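Local coordinates for type IV secretion system protein DotB (Yersinia pseudotuberculosis IP 31758, PDB 6GEF) that probably hydrolyses ATP as a GspE-family ATPase of a type IVb secretion system, at residues A[167-172]-A[320-325]; A[341-346]-A[364-369]; A[171-176]-A[195-200]; A[177-182]-A[276-281]. One frame throughout, in Å; residues are numbered along the deposited sequence.

Interaction 1 (A[167-172]-A[320-325])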
loop_
_atom_site.group_PDB
_atom_site.type_symbol
_atom_site.label_atom_id
_atom_site.label_comp_id
_atom_site.label_asym_id
_atom_site.label_seq_id
_atom_site.Cartn_x
_atom_site.Cartn_y
_atom_site.Cartn_z
ATOM N N PRO A 167 -26.461 9.516 47.438
ATOM C CA PRO A 167 -27.048 10.543 46.578
ATOM C C PRO A 167 -26.263 11.861 46.551
ATOM O O PRO A 167 -26.036 12.424 45.473
ATOM C CB PRO A 167 -28.459 10.737 47.147
ATOM C CG PRO A 167 -28.775 9.431 47.777
ATOM C CD PRO A 167 -27.468 8.908 48.318
ATOM N N GLU A 168 -25.814 12.328 47.722
ATOM C CA GLU A 168 -25.020 13.547 47.768
ATOM C C GLU A 168 -23.825 13.490 46.790
ATOM O O GLU A 168 -23.565 14.455 46.084
ATOM C CB GLU A 168 -24.527 13.800 49.197
ATOM C CG GLU A 168 -23.923 15.182 49.411
ATOM C CD GLU A 168 -23.905 15.614 50.849
ATOM O OE1 GLU A 168 -24.733 15.106 51.642
ATOM O OE2 GLU A 168 -23.079 16.498 51.176
ATOM N N LEU A 169 -23.156 12.357 46.746
ATOM C CA LEU A 169 -21.973 12.241 45.903
ATOM C C LEU A 169 -22.318 12.191 44.430
ATOM O O LEU A 169 -21.671 12.851 43.604
ATOM C CB LEU A 169 -21.127 11.015 46.306
ATOM C CG LEU A 169 -19.840 10.809 45.545
ATOM C CD1 LEU A 169 -19.006 12.096 45.483
ATOM C CD2 LEU A 169 -19.037 9.677 46.203
ATOM N N VAL A 170 -23.336 11.409 44.073
ATOM C CA VAL A 170 -23.684 11.253 42.653
ATOM C C VAL A 170 -24.305 12.533 42.085
ATOM O O VAL A 170 -24.162 12.810 40.904
ATOM C CB VAL A 170 -24.609 10.040 42.447
ATOM C CG1 VAL A 170 -24.050 8.821 43.152
ATOM C CG2 VAL A 170 -26.007 10.338 42.918
ATOM N N ASN A 171 -24.951 13.331 42.945
ATOM C CA ASN A 171 -25.318 14.685 42.548
ATOM C C ASN A 171 -24.108 15.471 42.054
ATOM O O ASN A 171 -24.196 16.198 41.064
ATOM C CB ASN A 171 -25.992 15.402 43.717
ATOM C CG ASN A 171 -27.383 14.864 44.002
ATOM O OD1 ASN A 171 -28.034 14.267 43.140
ATOM N ND2 ASN A 171 -27.839 15.059 45.234
ATOM N N GLN A 172 -22.978 15.330 42.730
ATOM C CA GLN A 172 -21.734 15.898 42.229
ATOM C C GLN A 172 -21.370 15.323 40.863
ATOM O O GLN A 172 -20.828 16.014 39.993
ATOM C CB GLN A 172 -20.588 15.690 43.204
ATOM C CG GLN A 172 -20.803 16.312 44.576
ATOM C CD GLN A 172 -19.590 16.149 45.474
ATOM O OE1 GLN A 172 -18.453 16.135 45.032
ATOM N NE2 GLN A 172 -19.832 16.036 46.767
ATOM N N THR A 320 -13.326 18.614 32.162
ATOM C CA THR A 320 -13.507 17.663 33.243
ATOM C C THR A 320 -14.333 18.287 34.364
ATOM O O THR A 320 -14.090 19.426 34.767
ATOM C CB THR A 320 -12.147 17.235 33.787
ATOM O OG1 THR A 320 -11.319 16.768 32.698
ATOM C CG2 THR A 320 -12.319 16.112 34.807
ATOM N N ARG A 321 -15.338 17.556 34.846
ATOM C CA ARG A 321 -16.155 17.993 35.962
ATOM C C ARG A 321 -15.961 17.180 37.234
ATOM O O ARG A 321 -16.349 17.637 38.316
ATOM C CB ARG A 321 -17.644 17.991 35.563
ATOM C CG ARG A 321 -18.152 19.340 35.075
ATOM C CD ARG A 321 -17.472 20.500 35.801
ATOM N NE ARG A 321 -18.418 21.513 36.248
ATOM C CZ ARG A 321 -18.942 21.539 37.473
ATOM N NH1 ARG A 321 -18.616 20.605 38.382
ATOM N NH2 ARG A 321 -19.797 22.512 37.809
ATOM N N PHE A 322 -15.359 15.998 37.132
ATOM C CA PHE A 322 -15.366 15.045 38.233
ATOM C C PHE A 322 -14.631 13.765 37.827
ATOM O O PHE A 322 -14.877 13.216 36.746
ATOM C CB PHE A 322 -16.816 14.678 38.638
ATOM C CG PHE A 322 -16.904 13.979 39.948
ATOM C CD1 PHE A 322 -16.588 12.649 40.027
ATOM C CD2 PHE A 322 -17.330 14.636 41.106
ATOM C CE1 PHE A 322 -16.678 11.962 41.231
ATOM C CE2 PHE A 322 -17.423 13.949 42.295
ATOM C CZ PHE A 322 -17.092 12.618 42.351
ATOM N N ILE A 323 -13.755 13.279 38.712
ATOM C CA ILE A 323 -12.910 12.138 38.418
ATOM C C ILE A 323 -13.031 11.164 39.582
ATOM O O ILE A 323 -12.656 11.487 40.714
ATOM C CB ILE A 323 -11.433 12.534 38.189
ATOM C CG1 ILE A 323 -11.307 13.466 36.988
ATOM C CG2 ILE A 323 -10.557 11.296 38.087
ATOM C CD1 ILE A 323 -10.025 13.321 36.189
ATOM N N MET A 324 -13.534 9.958 39.295
ATOM C CA MET A 324 -13.544 8.855 40.246
ATOM C C MET A 324 -12.638 7.749 39.732
ATOM O O MET A 324 -12.828 7.227 38.652
ATOM C CB MET A 324 -14.964 8.326 40.407
ATOM C CG MET A 324 -15.142 7.383 41.595
ATOM S SD MET A 324 -16.847 6.911 41.866
ATOM C CE MET A 324 -17.360 8.166 43.026
ATOM N N ALA A 325 -11.615 7.428 40.521
ATOM C CA ALA A 325 -11.003 6.092 40.498
ATOM C C ALA A 325 -11.636 5.206 41.559
ATOM O O ALA A 325 -11.936 5.656 42.650
ATOM C CB ALA A 325 -9.499 6.191 40.740
#

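Interaction 2 (A[341-346]-A[364-369])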
loop_
_atom_site.group_PDB
_atom_site.type_symbol
_atom_site.label_atom_id
_atom_site.label_comp_id
_atom_site.label_asym_id
_atom_site.label_seq_id
_atom_site.Cartn_x
_atom_site.Cartn_y
_atom_site.Cartn_z
ATOM N N GLU A 341 -11.821 6.727 45.341
ATOM C CA GLU A 341 -11.300 8.083 45.449
ATOM C C GLU A 341 -11.830 8.939 44.328
ATOM O O GLU A 341 -11.905 8.498 43.192
ATOM C CB GLU A 341 -9.755 8.071 45.423
ATOM C CG GLU A 341 -9.135 9.331 44.911
ATOM C CD GLU A 341 -7.639 9.274 44.842
ATOM O OE1 GLU A 341 -7.063 9.639 43.782
ATOM O OE2 GLU A 341 -7.014 8.870 45.829
ATOM N N TYR A 342 -12.194 10.178 44.648
ATOM C CA TYR A 342 -12.836 11.080 43.699
ATOM C C TYR A 342 -12.413 12.508 43.982
ATOM O O TYR A 342 -12.133 12.859 45.122
ATOM C CB TYR A 342 -14.358 10.946 43.771
ATOM C CG TYR A 342 -14.929 11.189 45.141
ATOM C CD1 TYR A 342 -15.190 12.496 45.597
ATOM C CD2 TYR A 342 -15.217 10.134 45.994
ATOM C CE1 TYR A 342 -15.718 12.717 46.843
ATOM C CE2 TYR A 342 -15.739 10.350 47.257
ATOM C CZ TYR A 342 -15.982 11.653 47.668
ATOM O OH TYR A 342 -16.526 11.868 48.916
ATOM N N LEU A 343 -12.379 13.325 42.946
ATOM C CA LEU A 343 -12.284 14.773 43.070
ATOM C C LEU A 343 -13.324 15.426 42.182
ATOM O O LEU A 343 -13.513 15.025 41.014
ATOM C CB LEU A 343 -10.898 15.253 42.631
ATOM C CG LEU A 343 -10.585 16.714 42.944
ATOM C CD1 LEU A 343 -9.080 16.973 42.920
ATOM C CD2 LEU A 343 -11.281 17.616 41.992
ATOM N N ASN A 344 -14.026 16.419 42.731
ATOM C CA ASN A 344 -15.018 17.176 41.983
ATOM C C ASN A 344 -14.353 18.448 41.428
ATOM O O ASN A 344 -13.868 19.255 42.199
ATOM C CB ASN A 344 -16.207 17.518 42.888
ATOM C CG ASN A 344 -17.274 18.331 42.186
ATOM O OD1 ASN A 344 -17.062 18.827 41.093
ATOM N ND2 ASN A 344 -18.390 18.517 42.828
ATOM N N PHE A 345 -14.430 18.620 40.116
ATOM C CA PHE A 345 -13.772 19.743 39.447
ATOM C C PHE A 345 -14.690 20.974 39.502
ATOM O O PHE A 345 -15.419 21.300 38.587
ATOM C CB PHE A 345 -13.410 19.384 38.009
ATOM C CG PHE A 345 -12.125 18.621 37.876
ATOM C CD1 PHE A 345 -11.856 17.494 38.633
ATOM C CD2 PHE A 345 -11.177 19.044 36.964
ATOM C CE1 PHE A 345 -10.642 16.849 38.506
ATOM C CE2 PHE A 345 -9.966 18.370 36.826
ATOM C CZ PHE A 345 -9.703 17.269 37.583
ATOM N N THR A 346 -14.636 21.642 40.642
ATOM C CA THR A 346 -15.258 22.943 40.792
ATOM C C THR A 346 -14.448 24.014 40.074
ATOM O O THR A 346 -13.272 23.833 39.749
ATOM C CB THR A 346 -15.405 23.317 42.269
ATOM O OG1 THR A 346 -14.136 23.212 42.914
ATOM C CG2 THR A 346 -16.375 22.380 42.957
ATOM N N SER A 364 0.673 15.851 39.507
ATOM C CA SER A 364 0.998 16.190 40.878
ATOM C C SER A 364 -0.066 17.128 41.491
ATOM O O SER A 364 -0.690 16.792 42.497
ATOM C CB SER A 364 2.382 16.846 40.933
ATOM O OG SER A 364 3.094 16.429 42.080
ATOM N N GLU A 365 -0.281 18.278 40.861
ATOM C CA GLU A 365 -1.176 19.265 41.431
ATOM C C GLU A 365 -2.563 18.692 41.678
ATOM O O GLU A 365 -3.273 19.139 42.591
ATOM C CB GLU A 365 -1.255 20.514 40.534
ATOM C CG GLU A 365 -0.645 21.754 41.137
ATOM C CD GLU A 365 -1.567 22.498 42.074
ATOM O OE1 GLU A 365 -2.789 22.421 41.830
ATOM O OE2 GLU A 365 -1.116 23.165 43.021
ATOM N N VAL A 366 -3.030 17.764 40.809
ATOM C CA VAL A 366 -4.318 17.155 41.017
ATOM C C VAL A 366 -4.299 16.091 42.116
ATOM O O VAL A 366 -5.325 15.857 42.751
ATOM C CB VAL A 366 -4.870 16.612 39.682
ATOM C CG1 VAL A 366 -4.339 15.237 39.402
ATOM C CG2 VAL A 366 -6.409 16.575 39.706
ATOM N N ARG A 367 -3.173 15.442 42.331
ATOM C CA ARG A 367 -2.987 14.628 43.522
ATOM C C ARG A 367 -3.139 15.463 44.767
ATOM O O ARG A 367 -4.005 15.234 45.610
ATOM C CB ARG A 367 -1.622 13.922 43.475
ATOM C CG ARG A 367 -1.407 12.953 44.629
ATOM C CD ARG A 367 -0.453 11.835 44.260
ATOM N NE ARG A 367 0.848 12.308 43.833
ATOM C CZ ARG A 367 1.268 12.415 42.567
ATOM N NH1 ARG A 367 0.463 12.073 41.567
ATOM N NH2 ARG A 367 2.487 12.904 42.315
ATOM N N ARG A 368 -2.243 16.429 44.952
ATOM C CA ARG A 368 -2.444 17.464 45.984
ATOM C C ARG A 368 -3.927 17.847 46.119
ATOM O O ARG A 368 -4.484 17.817 47.200
ATOM C CB ARG A 368 -1.605 18.697 45.632
ATOM C CG ARG A 368 -0.957 19.352 46.848
ATOM C CD ARG A 368 -0.927 20.848 46.699
ATOM N NE ARG A 368 -2.248 21.417 46.422
ATOM C CZ ARG A 368 -2.474 22.594 45.856
ATOM N NH1 ARG A 368 -1.454 23.385 45.533
ATOM N NH2 ARG A 368 -3.710 22.998 45.628
ATOM N N LEU A 369 -4.564 18.174 44.998
ATOM C CA LEU A 369 -5.913 18.730 45.067
ATOM C C LEU A 369 -6.929 17.700 45.539
ATOM O O LEU A 369 -7.924 18.074 46.174
ATOM C CB LEU A 369 -6.300 19.324 43.701
ATOM C CG LEU A 369 -5.861 20.753 43.431
ATOM C CD1 LEU A 369 -5.594 20.992 41.952
ATOM C CD2 LEU A 369 -6.910 21.725 43.934
#

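Interaction 3 (A[171-176]-A[195-200])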
loop_
_atom_site.group_PDB
_atom_site.type_symbol
_atom_site.label_atom_id
_atom_site.label_comp_id
_atom_site.label_asym_id
_atom_site.label_seq_id
_atom_site.Cartn_x
_atom_site.Cartn_y
_atom_site.Cartn_z
ATOM N N ASN A 171 -24.951 13.331 42.945
ATOM C CA ASN A 171 -25.318 14.685 42.548
ATOM C C ASN A 171 -24.108 15.471 42.054
ATOM O O ASN A 171 -24.196 16.198 41.064
ATOM C CB ASN A 171 -25.992 15.402 43.717
ATOM C CG ASN A 171 -27.383 14.864 44.002
ATOM O OD1 ASN A 171 -28.034 14.267 43.140
ATOM N ND2 ASN A 171 -27.839 15.059 45.234
ATOM N N GLN A 172 -22.978 15.330 42.730
ATOM C CA GLN A 172 -21.734 15.898 42.229
ATOM C C GLN A 172 -21.370 15.323 40.863
ATOM O O GLN A 172 -20.828 16.014 39.993
ATOM C CB GLN A 172 -20.588 15.690 43.204
ATOM C CG GLN A 172 -20.803 16.312 44.576
ATOM C CD GLN A 172 -19.590 16.149 45.474
ATOM O OE1 GLN A 172 -18.453 16.135 45.032
ATOM N NE2 GLN A 172 -19.832 16.036 46.767
ATOM N N MET A 173 -21.703 14.049 40.649
ATOM C CA MET A 173 -21.323 13.347 39.420
ATOM C C MET A 173 -22.341 13.525 38.276
ATOM O O MET A 173 -22.194 12.924 37.245
ATOM C CB MET A 173 -21.125 11.863 39.714
ATOM C CG MET A 173 -19.950 11.570 40.622
ATOM S SD MET A 173 -19.661 9.812 40.871
ATOM C CE MET A 173 -19.034 9.359 39.240
ATOM N N CYS A 174 -23.346 14.387 38.486
ATOM C CA CYS A 174 -24.336 14.687 37.474
ATOM C C CYS A 174 -24.334 16.170 37.121
ATOM O O CYS A 174 -25.323 16.869 37.341
ATOM C CB CYS A 174 -25.739 14.259 37.952
ATOM S SG CYS A 174 -25.892 12.502 38.297
ATOM N N PRO A 175 -23.230 16.659 36.564
ATOM C CA PRO A 175 -23.269 17.989 35.935
ATOM C C PRO A 175 -24.072 17.935 34.645
ATOM O O PRO A 175 -24.064 16.946 33.920
ATOM C CB PRO A 175 -21.788 18.297 35.656
ATOM C CG PRO A 175 -21.142 16.937 35.572
ATOM C CD PRO A 175 -21.881 16.060 36.535
ATOM N N ASP A 176 -24.751 19.026 34.325
ATOM C CA ASP A 176 -25.345 19.216 33.014
ATOM C C ASP A 176 -24.304 19.523 31.954
ATOM O O ASP A 176 -24.695 19.858 30.815
ATOM C CB ASP A 176 -26.414 20.320 33.080
ATOM C CG ASP A 176 -25.815 21.660 33.421
ATOM O OD1 ASP A 176 -24.552 21.789 33.553
ATOM O OD2 ASP A 176 -26.625 22.632 33.497
ATOM N N SER A 195 -23.856 2.727 35.481
ATOM C CA SER A 195 -25.235 2.259 35.343
ATOM C C SER A 195 -26.068 2.714 36.516
ATOM O O SER A 195 -27.174 3.238 36.337
ATOM C CB SER A 195 -25.251 0.735 35.178
ATOM O OG SER A 195 -24.595 0.105 36.257
ATOM N N SER A 196 -25.590 2.502 37.730
ATOM C CA SER A 196 -26.301 3.001 38.916
ATOM C C SER A 196 -26.532 4.500 38.809
ATOM O O SER A 196 -27.643 4.980 39.032
ATOM C CB SER A 196 -25.511 2.654 40.182
ATOM O OG SER A 196 -25.604 1.271 40.467
ATOM N N ILE A 197 -25.495 5.250 38.457
ATOM C CA ILE A 197 -25.634 6.702 38.338
ATOM C C ILE A 197 -26.706 7.073 37.294
ATOM O O ILE A 197 -27.445 8.029 37.463
ATOM C CB ILE A 197 -24.284 7.366 38.012
ATOM C CG1 ILE A 197 -23.317 7.228 39.182
ATOM C CG2 ILE A 197 -24.487 8.830 37.659
ATOM C CD1 ILE A 197 -22.033 8.023 39.044
ATOM N N ILE A 198 -26.802 6.286 36.233
ATOM C CA ILE A 198 -27.751 6.568 35.173
ATOM C C ILE A 198 -29.194 6.233 35.618
ATOM O O ILE A 198 -30.125 6.961 35.283
ATOM C CB ILE A 198 -27.365 5.838 33.878
ATOM C CG1 ILE A 198 -26.111 6.457 33.281
ATOM C CG2 ILE A 198 -28.494 5.876 32.870
ATOM C CD1 ILE A 198 -25.550 5.780 32.054
ATOM N N ARG A 199 -29.376 5.135 36.342
ATOM C CA ARG A 199 -30.667 4.807 36.879
ATOM C C ARG A 199 -31.113 5.873 37.873
ATOM O O ARG A 199 -32.289 6.297 37.897
ATOM C CB ARG A 199 -30.668 3.420 37.507
ATOM C CG ARG A 199 -30.394 3.384 38.996
ATOM C CD ARG A 199 -30.911 2.130 39.622
ATOM N NE ARG A 199 -32.372 2.133 39.796
ATOM C CZ ARG A 199 -33.029 1.266 40.561
ATOM N NH1 ARG A 199 -32.389 0.295 41.200
ATOM N NH2 ARG A 199 -34.334 1.368 40.704
ATOM N N TYR A 200 -30.226 6.287 38.775
ATOM C CA TYR A 200 -30.490 7.438 39.626
ATOM C C TYR A 200 -30.920 8.652 38.809
ATOM O O TYR A 200 -31.928 9.298 39.122
ATOM C CB TYR A 200 -29.255 7.772 40.464
ATOM C CG TYR A 200 -29.416 9.010 41.318
ATOM C CD1 TYR A 200 -30.231 9.008 42.459
ATOM C CD2 TYR A 200 -28.717 10.179 41.011
ATOM C CE1 TYR A 200 -30.375 10.130 43.225
ATOM C CE2 TYR A 200 -28.871 11.324 41.756
ATOM C CZ TYR A 200 -29.691 11.295 42.886
ATOM O OH TYR A 200 -29.807 12.410 43.687
#

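Interaction 4 (A[177-182]-A[276-281])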
loop_
_atom_site.group_PDB
_atom_site.type_symbol
_atom_site.label_atom_id
_atom_site.label_comp_id
_atom_site.label_asym_id
_atom_site.label_seq_id
_atom_site.Cartn_x
_atom_site.Cartn_y
_atom_site.Cartn_z
ATOM N N ASN A 177 -23.025 19.455 32.232
ATOM C CA ASN A 177 -21.982 19.846 31.297
ATOM C C ASN A 177 -20.692 19.137 31.651
ATOM O O ASN A 177 -20.498 18.694 32.794
ATOM C CB ASN A 177 -21.759 21.375 31.288
ATOM C CG ASN A 177 -21.358 21.901 32.655
ATOM O OD1 ASN A 177 -20.296 21.581 33.178
ATOM N ND2 ASN A 177 -22.256 22.697 33.278
ATOM N N GLY A 178 -19.827 18.987 30.664
ATOM C CA GLY A 178 -18.497 18.472 30.890
ATOM C C GLY A 178 -18.439 16.960 30.983
ATOM O O GLY A 178 -19.387 16.248 30.669
ATOM N N ILE A 179 -17.306 16.480 31.462
ATOM C CA ILE A 179 -16.957 15.071 31.420
ATOM C C ILE A 179 -16.858 14.569 32.865
ATOM O O ILE A 179 -16.087 15.098 33.665
ATOM C CB ILE A 179 -15.628 14.842 30.694
ATOM C CG1 ILE A 179 -15.719 15.356 29.249
ATOM C CG2 ILE A 179 -15.269 13.371 30.678
ATOM C CD1 ILE A 179 -14.387 15.318 28.505
ATOM N N VAL A 180 -17.660 13.549 33.187
ATOM C CA VAL A 180 -17.487 12.770 34.398
ATOM C C VAL A 180 -16.766 11.475 34.027
ATOM O O VAL A 180 -17.212 10.741 33.139
ATOM C CB VAL A 180 -18.846 12.462 35.045
ATOM C CG1 VAL A 180 -18.661 11.692 36.353
ATOM C CG2 VAL A 180 -19.617 13.752 35.293
ATOM N N MET A 181 -15.662 11.203 34.719
ATOM C CA MET A 181 -14.826 10.050 34.439
ATOM C C MET A 181 -14.758 9.200 35.717
ATOM O O MET A 181 -14.486 9.727 36.804
ATOM C CB MET A 181 -13.415 10.468 34.033
ATOM C CG MET A 181 -13.394 11.356 32.799
ATOM S SD MET A 181 -11.940 12.445 32.654
ATOM C CE MET A 181 -10.662 11.271 32.510
ATOM N N VAL A 182 -14.982 7.895 35.576
ATOM C CA VAL A 182 -14.684 6.924 36.593
ATOM C C VAL A 182 -13.538 6.060 36.063
ATOM O O VAL A 182 -13.624 5.472 35.003
ATOM C CB VAL A 182 -15.897 6.053 36.986
ATOM C CG1 VAL A 182 -17.123 6.947 37.172
ATOM C CG2 VAL A 182 -16.168 5.016 35.951
ATOM N N GLU A 276 -15.251 17.301 22.155
ATOM C CA GLU A 276 -16.258 17.846 21.243
ATOM C C GLU A 276 -17.669 17.627 21.800
ATOM O O GLU A 276 -18.477 18.549 21.840
ATOM C CB GLU A 276 -16.114 17.257 19.850
ATOM C CG GLU A 276 -17.194 17.668 18.876
ATOM C CD GLU A 276 -17.019 17.109 17.473
ATOM O OE1 GLU A 276 -17.724 17.571 16.544
ATOM O OE2 GLU A 276 -16.241 16.151 17.237
ATOM N N ALA A 277 -17.971 16.407 22.215
ATOM C CA ALA A 277 -19.276 16.099 22.787
ATOM C C ALA A 277 -19.570 16.993 23.992
ATOM O O ALA A 277 -20.636 17.619 24.072
ATOM C CB ALA A 277 -19.364 14.631 23.184
ATOM N N ALA A 278 -18.636 17.091 24.916
ATOM C CA ALA A 278 -18.816 17.957 26.075
ATOM C C ALA A 278 -19.041 19.406 25.678
ATOM O O ALA A 278 -19.881 20.091 26.262
ATOM C CB ALA A 278 -17.631 17.826 27.031
ATOM N N ASN A 279 -18.325 19.860 24.665
ATOM C CA ASN A 279 -18.347 21.273 24.262
ATOM C C ASN A 279 -19.511 21.634 23.392
ATOM O O ASN A 279 -19.787 22.819 23.225
ATOM C CB ASN A 279 -17.020 21.662 23.599
ATOM C CG ASN A 279 -15.911 21.922 24.626
ATOM O OD1 ASN A 279 -16.157 22.354 25.736
ATOM N ND2 ASN A 279 -14.693 21.653 24.266
ATOM N N THR A 280 -20.207 20.658 22.830
ATOM C CA THR A 280 -21.562 20.869 22.296
ATOM C C THR A 280 -22.628 20.974 23.398
ATOM O O THR A 280 -23.696 21.478 23.148
ATOM C CB THR A 280 -21.945 19.807 21.301
ATOM O OG1 THR A 280 -22.223 18.588 21.988
ATOM C CG2 THR A 280 -20.823 19.605 20.282
ATOM N N GLY A 281 -22.315 20.507 24.596
ATOM C CA GLY A 281 -22.894 21.060 25.796
ATOM C C GLY A 281 -23.804 20.115 26.539
ATOM O O GLY A 281 -24.883 20.505 27.030
#

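Interaction 1 (A[167-172]-A[320-325])
Leu169 and Gln172, one turn apart on helix 167-172, both meet the edge of the Phe322 ring in strand 320-330. The tightly packed, inner part lies where the leucine meets the strand. Its chi1 of -178° sends CG toward the strand, where the branch parts: CD1 meets the edge of the ring, 3.7 Å from Phe322 CZ, while CD2 goes on to Met324 and touches the terminal methyl tip to tip, 3.9 Å from Met324 CE. Leucine and ring cross at about a right angle. Phe322 and Met324 alternate along the strand and are both buried, with Met173 of the following loop packed against the pair. The helix thus rests on one face of the mixed sheet of the P-loop NTPase core, in which strand 320-330 runs parallel to strand 179-183 and antiparallel to strand 336-344. Ile323, between the two, turns to the opposite face and helix 293-302. Between the short segments the axes come no closer than 10.2 Å, a spacing filled by the side chains. On the helix side burial is less complete, Leu169 and Gln172 both being partly exposed, and Gln172 forms the polar rim. It lays its CB 3.7 Å from Phe322 CE2. The chain runs on extended beyond CG and sets OE1 at the ring edge, in plane and 3.7 Å from the same Phe322 CE2, with the amide turned 72° from the ring. OE1 also accepts a hydrogen bond from Asn344 ND2 of the neighbouring edge strand.

Interaction 2 (A[341-346]-A[364-369])
Leu343 lays its CD1 methyl over the backbone of Leu369, 3.5 Å from Leu369 C, against the carbonyl group. With CG anti to the backbone N (chi1 -170°), the side chain extends straight off the strand toward helix 362-372, where CD1 also meets the root of the leucine, 3.7 Å from Leu369 CB. One turn back, Val366 CG2 also reaches this methyl, 4.2 Å from Leu343 CD1. That valine methyl is shared, for the ring of Phe345 brings its far end to it, CZ 4.0 Å from Val366 CG2, the two side chains crossing at about a right angle. The chain bends at Phe345, the centre of an inverse gamma turn in which Thr346 N bonds Asn344 O at 3.0 Å; Thr346 then takes the N-cap position of the next helix. All four residues that touch are buried, and the contact between them is apolar. Strand 336-344 is the outermost strand of the mixed sheet within this chain, and helix 362-372 packs on its face. Helix 347-355 fills in beside them through Ile349 and Leu353, which touch Leu369, while Phe345 reaches Leu353 and also Thr320 and Ile323 of strand 320-330.

Interaction 3 (A[171-176]-A[195-200])
Tyr200 donates its phenolic hydrogen to Asn171 across the groove between helix 187-203 and the end of helix 167-172, with Tyr200 OH 2.6 Å from Asn171 OD1. The hydroxyl approaches at 124° to the C=O bond and 24° off the carbonyl plane. Seen from the tyrosine, OD1 lies in the plane of the ring, at its edge. Deeper in, Ile197 takes over: its CD1 tip is met by Met173 from across, the two chains crossing at about a right angle. The methionine chain is bent at its last torsion (chi3 71°), which turns CE toward Ile197 CD1. The other isoleucine branch, CG2, faces the thiol, 4.0 Å from Cys174 SG.

Outside this first shell, Met173 is surrounded by Phe322 and Met324 of strand 320-330 and Val180 and Val182 of strand 179-183. Leu160 of helix 160-163 lies against Tyr200, and Ser196 of helix 187-203 bonds Leu158 O through its OG. Helix 187-203 follows strand 179-183 through a loop whose sequence and shape fit a P-loop (Walker A), and the contact lies on the later turns of that helix. The chemistry is graded: sulfur and methyl groups pack in the buried part by van der Waals contact, without a directional bond, whereas the single hydrogen bond ties the partly exposed tyrosine to a surface asparagine.

Interaction 4 (A[177-182]-A[276-281])
Ala278 pushes its methyl into the bend where the loop at Asn177 becomes strand 179-183, against Ile179 and Gly178. The isoleucine meets it with a methylene rather than a methyl: Ile179 CG1 lies 3.8 Å from Ala278 CB. This follows from chi1 of -60°, which places CG1 beside the backbone N and hence on the side of the preceding residue, swinging that branch back to the helix although the CB bond itself points across. Next to it the methyl meets backbone, Gly178 CA standing 4.0 Å from Ala278 CB. With no side chain on Gly178 and a lone methyl on Ala278 the chains come close, Gly178 CA and Ala278 CA being the nearest such pair at 4.9 Å. Gly178 has a positive phi of 81°, a conformation glycine takes easily. The arrangement belongs to the P-loop NTPase core: helix 268-280 is the connection of a beta-alpha-beta crossover from strand 259-264 to strand 284-288, and the latter pairs in parallel with strand 179-183, Gly178 and Val180 both bonding Val284. At its end the helix is tied to itself by Thr280, whose chi1 of 74° folds the hydroxyl back so that OG1 donates to Ala277 O at 2.8 Å. Gly281 follows with positive phi, its amide making a weak bond to that same oxygen. On the outer side of the helix, Glu276 OE1 is hydrogen-bonded to Ser187 OG of a second subunit, and its side chain packs on Lys185 of that subunit.

In the fold
Interactions 1, 3 and 4 lie in one P-loop core and share parts: 1 and 3 use helix 167-172, and Met173 of interaction 3 packs against Phe322 and Met324 of interaction 1 and Val180 and Val182 of interaction 4. Strands of interactions 1, 2 and 4 lie side by side, joined by main-chain bonds such as Arg321 with Ile179 and with Phe345. Interactions 2 and 4 are buried and purely apolar, one through bulky side chains at the sheet edge, the other through glycine and alanine near a subunit contact. Interactions 1 and 3 reach the surface, and there polar groups appear: Gln172 bonded to Asn344, and Asn171 to Tyr200.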